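Local coordinates for cytosolic phospholipase A2 delta (Homo sapiens, PDB 5IZ5), which hydrolyses glycerophospholipids at the sn-2 position in a calcium-dependent manner, with a preference for linoleic acid at that position, at residues G328-G333 with Y360-S365; R337-L342 with S367-A372; L463-S468 with W484-P489. The protein carries 3 engineered substitutions. One frame throughout, in Å; residues are numbered along the deposited sequence.

Contact 1: G328-G333 with Y360-S365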
loop_
_atom_site.group_PDB
_atom_site.type_symbol
_atom_site.label_atom_id
_atom_site.label_comp_id
_atom_site.label_asym_id
_atom_site.label_seq_id
_atom_site.Cartn_x
_atom_site.Cartn_y
_atom_site.Cartn_z
ATOM N N GLY B 328 2.155 -16.256 -16.121
ATOM C CA GLY B 328 2.689 -15.586 -14.940
ATOM C C GLY B 328 3.434 -16.540 -14.028
ATOM O O GLY B 328 3.089 -17.715 -13.929
ATOM N N ILE B 329 4.496 -16.038 -13.406
ATOM C CA ILE B 329 5.146 -16.699 -12.286
ATOM C C ILE B 329 4.693 -15.995 -11.028
ATOM O O ILE B 329 4.717 -14.767 -10.971
ATOM C CB ILE B 329 6.677 -16.530 -12.309
ATOM C CG1 ILE B 329 7.306 -17.297 -13.466
ATOM C CG2 ILE B 329 7.277 -17.034 -11.002
ATOM C CD1 ILE B 329 8.730 -16.882 -13.770
ATOM N N MET B 330 4.352 -16.776 -10.008
ATOM C CA MET B 330 3.829 -16.250 -8.757
ATOM C C MET B 330 4.576 -16.914 -7.606
ATOM O O MET B 330 4.535 -18.136 -7.456
ATOM C CB MET B 330 2.344 -16.592 -8.735
ATOM C CG MET B 330 1.550 -16.418 -7.465
ATOM S SD MET B 330 -0.178 -16.742 -7.875
ATOM C CE MET B 330 -0.495 -18.391 -7.215
ATOM N N ALA B 331 5.299 -16.108 -6.832
ATOM C CA ALA B 331 6.154 -16.609 -5.761
ATOM C C ALA B 331 5.589 -16.182 -4.417
ATOM O O ALA B 331 5.013 -15.094 -4.297
ATOM C CB ALA B 331 7.571 -16.088 -5.934
ATOM N N THR B 332 5.753 -17.046 -3.413
ATOM C CA THR B 332 5.313 -16.755 -2.052
ATOM C C THR B 332 6.492 -16.205 -1.258
ATOM O O THR B 332 7.591 -16.009 -1.788
ATOM C CB THR B 332 4.794 -18.025 -1.332
ATOM O OG1 THR B 332 5.888 -18.917 -1.063
ATOM C CG2 THR B 332 3.740 -18.740 -2.156
ATOM N N GLY B 333 6.270 -16.000 0.036
ATOM C CA GLY B 333 7.329 -15.567 0.927
ATOM C C GLY B 333 8.138 -16.702 1.519
ATOM O O GLY B 333 7.894 -17.878 1.234
ATOM N N TYR B 360 4.306 -12.057 -16.802
ATOM C CA TYR B 360 4.247 -11.442 -15.474
ATOM C C TYR B 360 5.018 -12.233 -14.423
ATOM O O TYR B 360 5.076 -13.461 -14.469
ATOM C CB TYR B 360 2.800 -11.323 -15.030
ATOM C CG TYR B 360 1.972 -10.342 -15.830
ATOM C CD1 TYR B 360 2.263 -8.985 -15.813
ATOM C CD2 TYR B 360 0.881 -10.771 -16.577
ATOM C CE1 TYR B 360 1.500 -8.079 -16.531
ATOM C CE2 TYR B 360 0.108 -9.874 -17.296
ATOM C CZ TYR B 360 0.421 -8.531 -17.273
ATOM O OH TYR B 360 -0.347 -7.625 -17.968
ATOM N N PHE B 361 5.591 -11.517 -13.461
ATOM C CA PHE B 361 6.413 -12.123 -12.414
ATOM C C PHE B 361 6.081 -11.414 -11.095
ATOM O O PHE B 361 6.533 -10.296 -10.857
ATOM C CB PHE B 361 7.891 -11.998 -12.820
ATOM C CG PHE B 361 8.883 -12.620 -11.861
ATOM C CD1 PHE B 361 8.491 -13.360 -10.747
ATOM C CD2 PHE B 361 10.243 -12.470 -12.102
ATOM C CE1 PHE B 361 9.438 -13.904 -9.893
ATOM C CE2 PHE B 361 11.189 -13.019 -11.257
ATOM C CZ PHE B 361 10.786 -13.739 -10.148
ATOM N N SER B 362 5.256 -12.060 -10.266
ATOM C CA SER B 362 4.825 -11.494 -8.985
ATOM C C SER B 362 5.502 -12.179 -7.800
ATOM O O SER B 362 5.829 -13.377 -7.845
ATOM C CB SER B 362 3.304 -11.570 -8.820
ATOM O OG SER B 362 2.879 -12.891 -8.545
ATOM N N GLY B 363 5.706 -11.403 -6.739
ATOM C CA GLY B 363 6.339 -11.908 -5.528
ATOM C C GLY B 363 6.039 -11.068 -4.299
ATOM O O GLY B 363 5.595 -9.907 -4.399
ATOM N N ILE B 364 6.278 -11.682 -3.141
ATOM C CA ILE B 364 6.153 -11.033 -1.834
ATOM C C ILE B 364 7.331 -11.431 -0.959
ATOM O O ILE B 364 8.008 -12.434 -1.231
ATOM C CB ILE B 364 4.861 -11.445 -1.103
ATOM C CG1 ILE B 364 4.722 -12.978 -1.072
ATOM C CG2 ILE B 364 3.649 -10.819 -1.775
ATOM C CD1 ILE B 364 3.705 -13.480 -0.074
ATOM N N SER B 365 7.574 -10.632 0.079
ATOM C CA SER B 365 8.562 -10.943 1.115
ATOM C C SER B 365 9.945 -11.320 0.530
ATOM O O SER B 365 10.427 -10.597 -0.338
ATOM C CB SER B 365 8.014 -11.997 2.071
ATOM O OG SER B 365 8.523 -11.744 3.386
#
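Ile-329 and Ser-362 join the two strands through the backbone: Ser-362 N donates to Ile-329 O at 2.8 Å. Ile-329 N bonds to Tyr-360 O at 2.8 Å, and Ala-331 N to Ser-362 O at 3.0 Å. This alternation, with strand axes only 8° apart, identifies a parallel pair. A CA-H...O contact from Gly-328 CA to Tyr-360 O, 3.2 Å, supplements it.

Apolar contact forms on the face of Ile-329 and Phe-361. Phe-361 CG, anti to its backbone N (chi1 -178°), carries the ring to Ile-329 CG2, which meets Phe-361 CD1 obliquely at 3.9 Å. Leu-346 of helix 335-351 touches both side chains, and Leu-342 touches Phe-361. Toward the C-terminal end of both segments, Ile-364 CG1 comes within 3.6 Å of Gly-333 N, and Ser-365 CB within 3.8 Å of Gly-333 CA.

The polar side chains find their partners beyond the two segments: Ser-362 OG, 3.5 Å from Met-330 CA, is hydrogen-bonded to Ser-659, and Ser-365 OG to Asp-651.

The pair belongs to the beta-alpha-beta unit of strand 327-331, helix 335-351 and strand 360-363. The nucleophile Ser-365, with positive phi (51°), closes segment 360-365, consistent with a nucleophile elbow.

Contact 2: R337-L342 with S367-A372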
loop_
_atom_site.group_PDB
_atom_site.type_symbol
_atom_site.label_atom_id
_atom_site.label_comp_id
_atom_site.label_asym_id
_atom_site.label_seq_id
_atom_site.Cartn_x
_atom_site.Cartn_y
_atom_site.Cartn_z
ATOM N N ARG B 337 15.223 -18.434 2.219
ATOM C CA ARG B 337 14.800 -19.712 1.657
ATOM C C ARG B 337 14.075 -19.467 0.342
ATOM O O ARG B 337 14.437 -20.050 -0.681
ATOM C CB ARG B 337 13.890 -20.457 2.636
ATOM C CG ARG B 337 13.366 -21.776 2.106
ATOM C CD ARG B 337 12.586 -22.556 3.157
ATOM N NE ARG B 337 11.839 -21.732 4.122
ATOM C CZ ARG B 337 10.665 -21.135 3.937
ATOM N NH1 ARG B 337 10.034 -21.215 2.786
ATOM N NH2 ARG B 337 10.124 -20.433 4.930
ATOM N N ALA B 338 13.070 -18.589 0.376
ATOM C CA ALA B 338 12.329 -18.195 -0.827
ATOM C C ALA B 338 13.269 -17.575 -1.859
ATOM O O ALA B 338 13.180 -17.890 -3.039
ATOM C CB ALA B 338 11.202 -17.219 -0.487
ATOM N N MET B 339 14.164 -16.696 -1.414
ATOM C CA MET B 339 15.093 -16.027 -2.322
ATOM C C MET B 339 15.949 -17.049 -3.078
ATOM O O MET B 339 16.059 -16.992 -4.305
ATOM C CB MET B 339 16.004 -15.062 -1.557
ATOM C CG MET B 339 17.004 -14.329 -2.436
ATOM S SD MET B 339 18.234 -13.372 -1.542
ATOM C CE MET B 339 19.231 -14.673 -0.794
ATOM N N THR B 340 16.551 -17.972 -2.334
ATOM C CA THR B 340 17.445 -18.988 -2.901
ATOM C C THR B 340 16.706 -19.905 -3.871
ATOM O O THR B 340 17.125 -20.086 -5.013
ATOM C CB THR B 340 18.096 -19.830 -1.786
ATOM O OG1 THR B 340 18.896 -18.975 -0.964
ATOM C CG2 THR B 340 18.979 -20.950 -2.355
ATOM N N SER B 341 15.594 -20.459 -3.411
ATOM C CA SER B 341 14.831 -21.405 -4.200
ATOM C C SER B 341 14.307 -20.787 -5.502
ATOM O O SER B 341 14.301 -21.448 -6.544
ATOM C CB SER B 341 13.674 -21.947 -3.372
ATOM O OG SER B 341 12.928 -22.899 -4.111
ATOM N N LEU B 342 13.881 -19.524 -5.434
ATOM C CA LEU B 342 13.369 -18.804 -6.597
ATOM C C LEU B 342 14.444 -18.619 -7.666
ATOM O O LEU B 342 14.158 -18.720 -8.854
ATOM C CB LEU B 342 12.790 -17.444 -6.179
ATOM C CG LEU B 342 12.183 -16.558 -7.271
ATOM C CD1 LEU B 342 11.144 -17.295 -8.105
ATOM C CD2 LEU B 342 11.557 -15.317 -6.637
ATOM N N SER B 367 10.988 -13.353 -1.682
ATOM C CA SER B 367 11.011 -13.472 -3.145
ATOM C C SER B 367 11.352 -12.152 -3.835
ATOM O O SER B 367 11.976 -12.165 -4.904
ATOM C CB SER B 367 9.669 -13.972 -3.673
ATOM O OG SER B 367 9.519 -15.346 -3.393
ATOM N N THR B 368 10.962 -11.028 -3.220
ATOM C CA THR B 368 11.243 -9.701 -3.784
ATOM C C THR B 368 12.732 -9.387 -3.800
ATOM O O THR B 368 13.170 -8.539 -4.580
ATOM C CB THR B 368 10.521 -8.546 -3.034
ATOM O OG1 THR B 368 11.025 -8.429 -1.697
ATOM C CG2 THR B 368 9.011 -8.757 -3.006
ATOM N N TRP B 369 13.510 -10.051 -2.944
ATOM C CA TRP B 369 14.956 -9.840 -2.918
ATOM C C TRP B 369 15.594 -10.368 -4.196
ATOM O O TRP B 369 16.487 -9.733 -4.759
ATOM C CB TRP B 369 15.617 -10.518 -1.710
ATOM C CG TRP B 369 15.011 -10.165 -0.379
ATOM C CD1 TRP B 369 14.156 -9.134 -0.106
ATOM C CD2 TRP B 369 15.242 -10.834 0.863
ATOM N NE1 TRP B 369 13.813 -9.140 1.224
ATOM C CE2 TRP B 369 14.475 -10.168 1.844
ATOM C CE3 TRP B 369 16.017 -11.949 1.239
ATOM C CZ2 TRP B 369 14.463 -10.571 3.180
ATOM C CZ3 TRP B 369 16.002 -12.352 2.568
ATOM C CH2 TRP B 369 15.228 -11.664 3.525
ATOM N N THR B 370 15.146 -11.544 -4.632
ATOM C CA THR B 370 15.606 -12.130 -5.887
ATOM C C THR B 370 15.227 -11.210 -7.040
ATOM O O THR B 370 16.067 -10.869 -7.881
ATOM C CB THR B 370 14.963 -13.509 -6.122
ATOM O OG1 THR B 370 15.193 -14.344 -4.985
ATOM C CG2 THR B 370 15.540 -14.190 -7.364
ATOM N N MET B 371 13.962 -10.798 -7.046
ATOM C CA MET B 371 13.428 -9.942 -8.090
ATOM C C MET B 371 14.198 -8.629 -8.171
ATOM O O MET B 371 14.624 -8.218 -9.249
ATOM C CB MET B 371 11.940 -9.664 -7.846
ATOM C CG MET B 371 11.070 -10.902 -7.976
ATOM S SD MET B 371 9.412 -10.680 -7.317
ATOM C CE MET B 371 8.757 -9.472 -8.470
ATOM N N ALA B 372 14.392 -7.985 -7.028
ATOM C CA ALA B 372 15.062 -6.691 -6.988
ATOM C C ALA B 372 16.497 -6.780 -7.494
ATOM O O ALA B 372 16.937 -5.953 -8.291
ATOM C CB ALA B 372 15.039 -6.128 -5.580
#
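Met-339 meets the indole of Trp-369 at its edge and not over a face. Its SD lies practically in the ring plane, 5.2 Å from the centroid of the Trp-369 six-membered ring and 86° off the normal, which defines a Met-aromatic contact of the edge type. The touching ring atom is Trp-369 CE3, 3.8 Å from Met-339 SD, and the two side chains cross at about a right angle. Trp-432, Leu-436 and Leu-440 of helix 428-441 also touch the Trp-369 side chain, while NE1 is hydrogen-bonded to Ser-532.

The one hydrogen bond across the contact runs from Thr-370 OG1 to Met-339 O at 2.9 Å. The hydroxyl sits well off the carbonyl axis and is tilted a little from its plane. OG1 is anti to its own carbonyl carbon (chi1 -54°), a position that also brings Thr-370 OG1 to only 3.1 Å from Met-339 CG, so packing is tight at this point.

Beside this bond, Leu-342 CD2 reaches across to Ser-367 O at 3.6 Å and to Thr-370 CB at 3.9 Å. Near the start of both segments Ala-338 CB rests 3.8 Å from Ser-367 OG, whose hydrogen bond goes to Thr-332 O.

The segment axes come within 7.7 Å at a crossing angle of -47°. Helix 335-351 is the helix of the beta-alpha-beta unit, and segment 337-342 lies just after the substrate-binding Gly-334 and Gly-335; segment 367-372 starts two residues after the nucleophile Ser-365. Chemically the contact is mostly apolar and wholly buried; the threonine hydroxyl finds its acceptor on the partner helix, which probably fixes the rotation of the hydroxyl, whereas the methionine and leucine contribute dispersion contacts around it.

Contact 3: L463-S468 with W484-P489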
loop_
_atom_site.group_PDB
_atom_site.type_symbol
_atom_site.label_atom_id
_atom_site.label_comp_id
_atom_site.label_asym_id
_atom_site.label_seq_id
_atom_site.Cartn_x
_atom_site.Cartn_y
_atom_site.Cartn_z
ATOM N N LEU B 463 7.259 -8.458 -16.658
ATOM C CA LEU B 463 6.925 -7.334 -15.777
ATOM C C LEU B 463 6.917 -7.820 -14.317
ATOM O O LEU B 463 6.153 -8.727 -13.981
ATOM C CB LEU B 463 5.555 -6.749 -16.122
ATOM C CG LEU B 463 5.097 -5.588 -15.226
ATOM C CD1 LEU B 463 5.849 -4.315 -15.563
ATOM C CD2 LEU B 463 3.610 -5.343 -15.354
ATOM N N PRO B 464 7.756 -7.220 -13.454
ATOM C CA PRO B 464 7.797 -7.612 -12.049
ATOM C C PRO B 464 6.741 -6.891 -11.212
ATOM O O PRO B 464 6.568 -5.676 -11.335
ATOM C CB PRO B 464 9.198 -7.197 -11.621
ATOM C CG PRO B 464 9.492 -6.002 -12.450
ATOM C CD PRO B 464 8.736 -6.162 -13.744
ATOM N N LEU B 465 6.044 -7.646 -10.370
ATOM C CA LEU B 465 4.979 -7.115 -9.524
ATOM C C LEU B 465 5.254 -7.473 -8.061
ATOM O O LEU B 465 5.302 -8.651 -7.694
ATOM C CB LEU B 465 3.632 -7.677 -9.974
ATOM C CG LEU B 465 3.218 -7.251 -11.396
ATOM C CD1 LEU B 465 2.212 -8.214 -12.006
ATOM C CD2 LEU B 465 2.671 -5.831 -11.401
ATOM N N TYR B 466 5.453 -6.453 -7.233
ATOM C CA TYR B 466 5.770 -6.642 -5.826
ATOM C C TYR B 466 4.551 -6.212 -5.009
ATOM O O TYR B 466 3.961 -5.156 -5.284
ATOM C CB TYR B 466 6.974 -5.792 -5.419
ATOM C CG TYR B 466 8.201 -5.839 -6.329
ATOM C CD1 TYR B 466 9.342 -6.548 -5.960
ATOM C CD2 TYR B 466 8.239 -5.126 -7.526
ATOM C CE1 TYR B 466 10.477 -6.572 -6.759
ATOM C CE2 TYR B 466 9.372 -5.148 -8.341
ATOM C CZ TYR B 466 10.489 -5.868 -7.952
ATOM O OH TYR B 466 11.628 -5.893 -8.737
ATOM N N LEU B 467 4.174 -7.009 -4.006
ATOM C CA LEU B 467 2.945 -6.728 -3.236
ATOM C C LEU B 467 3.183 -6.398 -1.764
ATOM O O LEU B 467 4.118 -6.904 -1.130
ATOM C CB LEU B 467 1.959 -7.899 -3.313
ATOM C CG LEU B 467 0.699 -7.887 -4.192
ATOM C CD1 LEU B 467 0.581 -6.717 -5.149
ATOM C CD2 LEU B 467 0.605 -9.202 -4.947
ATOM N N SER B 468 2.314 -5.532 -1.246
ATOM C CA SER B 468 2.219 -5.252 0.174
ATOM C C SER B 468 0.772 -4.973 0.561
ATOM O O SER B 468 -0.062 -4.717 -0.291
ATOM C CB SER B 468 3.058 -4.028 0.505
ATOM O OG SER B 468 2.448 -2.878 -0.043
ATOM N N TRP B 484 -4.688 -4.311 -0.720
ATOM C CA TRP B 484 -3.514 -4.685 -1.500
ATOM C C TRP B 484 -2.948 -3.461 -2.212
ATOM O O TRP B 484 -3.679 -2.737 -2.891
ATOM C CB TRP B 484 -3.846 -5.796 -2.502
ATOM C CG TRP B 484 -4.202 -7.092 -1.825
ATOM C CD1 TRP B 484 -5.455 -7.555 -1.552
ATOM C CD2 TRP B 484 -3.291 -8.072 -1.314
ATOM N NE1 TRP B 484 -5.378 -8.768 -0.905
ATOM C CE2 TRP B 484 -4.061 -9.109 -0.747
ATOM C CE3 TRP B 484 -1.901 -8.174 -1.280
ATOM C CZ2 TRP B 484 -3.480 -10.241 -0.152
ATOM C CZ3 TRP B 484 -1.321 -9.298 -0.691
ATOM C CH2 TRP B 484 -2.110 -10.319 -0.137
ATOM N N VAL B 485 -1.655 -3.230 -2.011
ATOM C CA VAL B 485 -0.914 -2.204 -2.720
ATOM C C VAL B 485 0.140 -2.885 -3.595
ATOM O O VAL B 485 1.075 -3.529 -3.116
ATOM C CB VAL B 485 -0.241 -1.199 -1.764
ATOM C CG1 VAL B 485 0.555 -0.175 -2.557
ATOM C CG2 VAL B 485 -1.284 -0.501 -0.902
ATOM N N GLU B 486 -0.020 -2.704 -4.893
ATOM C CA GLU B 486 0.848 -3.321 -5.887
ATOM C C GLU B 486 1.947 -2.359 -6.324
ATOM O O GLU B 486 1.668 -1.175 -6.547
ATOM C CB GLU B 486 -0.025 -3.714 -7.073
ATOM C CG GLU B 486 0.710 -4.050 -8.349
ATOM C CD GLU B 486 -0.271 -4.401 -9.447
ATOM O OE1 GLU B 486 -0.787 -5.539 -9.425
ATOM O OE2 GLU B 486 -0.535 -3.530 -10.313
ATOM N N PHE B 487 3.175 -2.871 -6.453
ATOM C CA PHE B 487 4.313 -2.097 -6.963
ATOM C C PHE B 487 4.827 -2.698 -8.272
ATOM O O PHE B 487 5.045 -3.912 -8.362
ATOM C CB PHE B 487 5.489 -2.114 -5.976
ATOM C CG PHE B 487 5.211 -1.429 -4.667
ATOM C CD1 PHE B 487 5.896 -0.273 -4.321
ATOM C CD2 PHE B 487 4.279 -1.946 -3.770
ATOM C CE1 PHE B 487 5.656 0.360 -3.108
ATOM C CE2 PHE B 487 4.031 -1.318 -2.551
ATOM C CZ PHE B 487 4.718 -0.164 -2.221
ATOM N N SER B 488 5.042 -1.844 -9.272
ATOM C CA SER B 488 5.754 -2.235 -10.494
ATOM C C SER B 488 6.662 -1.089 -10.936
ATOM O O SER B 488 6.548 0.022 -10.414
ATOM C CB SER B 488 4.768 -2.579 -11.614
ATOM O OG SER B 488 4.431 -1.431 -12.371
ATOM N N PRO B 489 7.556 -1.343 -11.912
ATOM C CA PRO B 489 8.392 -0.258 -12.430
ATOM C C PRO B 489 7.607 0.877 -13.092
ATOM O O PRO B 489 8.135 1.981 -13.212
ATOM C CB PRO B 489 9.284 -0.959 -13.461
ATOM C CG PRO B 489 9.281 -2.395 -13.053
ATOM C CD PRO B 489 7.893 -2.628 -12.547
#
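Glu-486 begins its contacts at CB, which lies 3.6 Å from Leu-467 CD1. Its CG, anti to the backbone N (chi1 165°), moves on to Leu-465 CD2 at 4.0 Å, and the extended chain brings CD to 3.8 Å from Leu-465 CD2. At the tip, OE1 forms a salt bridge with Arg-668 and a hydrogen bond with Ser-662, while OE2 forms a salt bridge with Arg-665. An alanine here would probably leave both arginines without their carboxylate and open a gap beside Leu-465 CD2.

The backbone holds this antiparallel hairpin: Tyr-466 N donates to Phe-487 O at 2.8 Å, and Phe-487 N to Tyr-466 O at 2.7 Å. Ser-468 and Val-485 form a second hydrogen-bonded pair. Ser-468 OG lies at the edge of the Phe-487 ring, 3.4 Å from CE2, and its bond to Val-485 O is weak.

Tyr-466, stacked with Trp-531, and Phe-487, edge-to-face with it, share one face with Ser-468 and Val-485. On the other, Leu-465 and Leu-467 line the stem of Glu-486, and Leu-467 CG also meets Trp-484 CE3 at 3.9 Å. The chemistry thus differs by face, the buried carboxylate's charge being probably balanced by two arginines.

In the fold
Contacts 1 and 3 share one sheet, their centres about 9 Å apart: Phe-361 O and Leu-465 N, 2.7 Å apart, form a probable hydrogen bond between neighbouring strands. Contact 2 lies over the sheet, with its centre about 9 Å from that of contact 1; Ala-331 CB packs 3.3 Å from Ser-367 OG. The segments of contacts 1 and 2 alternate along the chain. Contacts 2 and 3 touch through Met-371 CB and Tyr-466 CE1 at 3.6 Å. The nucleophile lies in contact 1: the side chain of Ser-365 is about 3 Å from that of Asp-651, the probable proton acceptor. Gly-334, which binds substrate, directly follows Gly-333 of contact 1 and lies about 4 Å from the side chain of Ala-338 in contact 2.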